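Local coordinates for protein N(G),N(G)-dimethylarginine dimethylaminohydrolase (Pseudomonas aeruginosa, PDB 1H70) that hydrolyses N(G),N(G)-dimethyl-L-arginine and N(G)-monomethyl-L-arginine, inhibitors of nitric oxide synthase, to L-citrulline and dimethylamine or methylamine, at residues 221-226 / 231-236. The protein carries 1 engineered substitution. Sequence-based numbering, arbitrary orientation.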
loop_
_atom_site.group_PDB
_atom_site.type_symbol
_atom_site.label_atom_id
_atom_site.label_comp_id
_atom_site.label_asym_id
_atom_site.label_seq_id
_atom_site.Cartn_x
_atom_site.Cartn_y
_atom_site.Cartn_z
ATOM N N ARG A 221 -5.846 4.993 20.143
ATOM C CA ARG A 221 -4.562 5.515 20.600
ATOM C C ARG A 221 -3.740 6.048 19.423
ATOM O O ARG A 221 -3.104 7.087 19.496
ATOM C CB ARG A 221 -3.777 4.470 21.378
ATOM C CG ARG A 221 -4.367 4.147 22.756
ATOM C CD ARG A 221 -3.602 3.029 23.457
ATOM N NE ARG A 221 -2.265 3.510 23.802
ATOM C CZ ARG A 221 -1.292 2.773 24.326
ATOM N NH1 ARG A 221 -1.468 1.482 24.571
ATOM N NH2 ARG A 221 -0.122 3.343 24.593
ATOM N N THR A 222 -3.766 5.282 18.337
ATOM C CA THR A 222 -3.054 5.650 17.132
ATOM C C THR A 222 -3.661 6.891 16.507
ATOM O O THR A 222 -2.960 7.788 16.047
ATOM C CB THR A 222 -3.101 4.480 16.129
ATOM O OG1 THR A 222 -2.376 3.363 16.663
ATOM C CG2 THR A 222 -2.403 4.899 14.829
ATOM N N ARG A 223 -4.988 6.968 16.516
ATOM C CA ARG A 223 -5.673 8.134 15.981
ATOM C C ARG A 223 -5.226 9.400 16.707
ATOM O O ARG A 223 -5.025 10.451 16.101
ATOM C CB ARG A 223 -7.184 7.925 16.100
ATOM C CG ARG A 223 -8.023 9.082 15.609
ATOM C CD ARG A 223 -8.446 9.933 16.785
ATOM N NE ARG A 223 -8.584 11.352 16.505
ATOM C CZ ARG A 223 -9.450 11.899 15.663
ATOM N NH1 ARG A 223 -10.282 11.144 14.958
ATOM N NH2 ARG A 223 -9.480 13.218 15.519
ATOM N N GLU A 224 -5.053 9.309 18.020
ATOM C CA GLU A 224 -4.614 10.496 18.768
ATOM C C GLU A 224 -3.137 10.823 18.527
ATOM O O GLU A 224 -2.751 12.011 18.475
ATOM C CB GLU A 224 -4.938 10.340 20.261
ATOM C CG GLU A 224 -4.595 11.561 21.103
ATOM C CD GLU A 224 -5.392 12.808 20.749
ATOM O OE1 GLU A 224 -6.389 12.729 20.001
ATOM O OE2 GLU A 224 -5.014 13.898 21.236
ATOM N N LYS A 225 -2.308 9.794 18.364
ATOM C CA LYS A 225 -0.890 10.015 18.080
ATOM C C LYS A 225 -0.727 10.757 16.745
ATOM O O LYS A 225 0.097 11.653 16.624
ATOM C CB LYS A 225 -0.107 8.707 18.136
ATOM C CG LYS A 225 -0.104 8.033 19.506
ATOM C CD LYS A 225 0.776 6.782 19.532
ATOM C CE LYS A 225 0.626 6.036 20.855
ATOM N NZ LYS A 225 1.958 5.637 21.372
ATOM N N ILE A 226 -1.550 10.418 15.750
ATOM C CA ILE A 226 -1.508 11.097 14.447
ATOM C C ILE A 226 -2.124 12.495 14.499
ATOM O O ILE A 226 -1.544 13.478 14.046
ATOM C CB ILE A 226 -2.265 10.223 13.413
ATOM C CG1 ILE A 226 -1.631 8.832 13.418
ATOM C CG2 ILE A 226 -2.222 10.857 12.022
ATOM C CD1 ILE A 226 -2.421 7.780 12.629
ATOM N N TYR A 231 -2.264 16.527 11.455
ATOM C CA TYR A 231 -2.967 15.999 10.296
ATOM C C TYR A 231 -4.482 15.946 10.485
ATOM O O TYR A 231 -4.965 15.756 11.587
ATOM C CB TYR A 231 -2.492 14.577 10.002
ATOM C CG TYR A 231 -1.007 14.447 9.761
ATOM C CD1 TYR A 231 -0.447 14.873 8.581
ATOM C CD2 TYR A 231 -0.177 13.888 10.724
ATOM C CE1 TYR A 231 0.924 14.755 8.342
ATOM C CE2 TYR A 231 1.179 13.763 10.515
ATOM C CZ TYR A 231 1.725 14.192 9.321
ATOM O OH TYR A 231 3.078 14.049 9.135
ATOM N N ARG A 232 -5.219 16.081 9.384
ATOM C CA ARG A 232 -6.667 15.921 9.434
ATOM C C ARG A 232 -6.918 14.423 9.340
ATOM O O ARG A 232 -6.719 13.838 8.277
ATOM C CB ARG A 232 -7.356 16.613 8.265
ATOM C CG ARG A 232 -7.255 18.120 8.325
ATOM C CD ARG A 232 -7.929 18.824 7.152
ATOM N NE ARG A 232 -9.353 18.529 7.072
ATOM C CZ ARG A 232 -10.130 18.973 6.097
ATOM N NH1 ARG A 232 -9.636 19.731 5.129
ATOM N NH2 ARG A 232 -11.426 18.670 6.088
ATOM N N VAL A 233 -7.337 13.809 10.446
ATOM C CA VAL A 233 -7.525 12.364 10.424
ATOM C C VAL A 233 -8.928 11.930 10.017
ATOM O O VAL A 233 -9.939 12.430 10.527
ATOM C CB VAL A 233 -7.077 11.730 11.754
ATOM C CG1 VAL A 233 -7.179 10.197 11.720
ATOM C CG2 VAL A 233 -5.665 12.176 12.091
ATOM N N ILE A 234 -8.975 10.999 9.068
ATOM C CA ILE A 234 -10.235 10.444 8.586
ATOM C C ILE A 234 -10.264 8.960 8.933
ATOM O O ILE A 234 -9.353 8.241 8.548
ATOM C CB ILE A 234 -10.380 10.614 7.068
ATOM C CG1 ILE A 234 -10.220 12.084 6.672
ATOM C CG2 ILE A 234 -11.726 10.042 6.611
ATOM C CD1 ILE A 234 -10.109 12.291 5.158
ATOM N N GLU A 235 -11.287 8.502 9.653
ATOM C CA GLU A 235 -11.357 7.091 10.023
ATOM C C GLU A 235 -12.335 6.360 9.121
ATOM O O GLU A 235 -13.468 6.830 8.918
ATOM C CB GLU A 235 -11.822 6.911 11.485
ATOM C CG GLU A 235 -10.815 7.396 12.509
ATOM C CD GLU A 235 -11.394 7.392 13.927
ATOM O OE1 GLU A 235 -11.131 6.469 14.718
ATOM O OE2 GLU A 235 -12.121 8.339 14.240
ATOM N N VAL A 236 -11.886 5.237 8.566
ATOM C CA VAL A 236 -12.721 4.416 7.687
ATOM C C VAL A 236 -12.678 2.972 8.173
ATOM O O VAL A 236 -11.602 2.403 8.330
ATOM C CB VAL A 236 -12.225 4.444 6.209
ATOM C CG1 VAL A 236 -13.033 3.467 5.353
ATOM C CG2 VAL A 236 -12.345 5.825 5.624
#
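Arg223 reaches from the helix to Glu235 on the returning strand: in the beta-alpha-beta crossover formed by strand 212-216, helix 220-227 and strand 232-236, an apolar centre is flanked by a charged pair. Its CB leaves the helix in the direction of the strand. CG, set anti to the backbone N (chi1 179°), rests 4.1 Å from both Val233 CG1 and Glu235 CD. Rotation about CB-CG (chi2 -98°) and a further bend at chi3 carry CD and NE round to bring the guanidinium to Glu235, whose own chain runs extended beyond CG. NH1 makes the salt bridge, a loose one at 3.4 Å from Glu235 OE2. That oxygen lies in the guanidinium plane, at its edge, but the carboxylate is turned 74° out of that plane, so the pair meets through a single oxygen and nitrogen and not as a two-pronged match. Ile226 supplies the apolar part: its CG2 touches Val233 CG2 at 3.7 Å and Tyr231 CD2 at 3.9 Å. The ring also presents this edge to the carbonyl oxygen of Ile226, while its hydroxyl is hydrogen-bonded to Asn175. The helical segment 221-226 runs roughly antiparallel to strand 232-236 and packs also on strand 212-216, where Met215 meets both Arg223 and Val233; the two strands pair in parallel, and Ile234, pointing away from the helix, and Val236 meet helix 29-43.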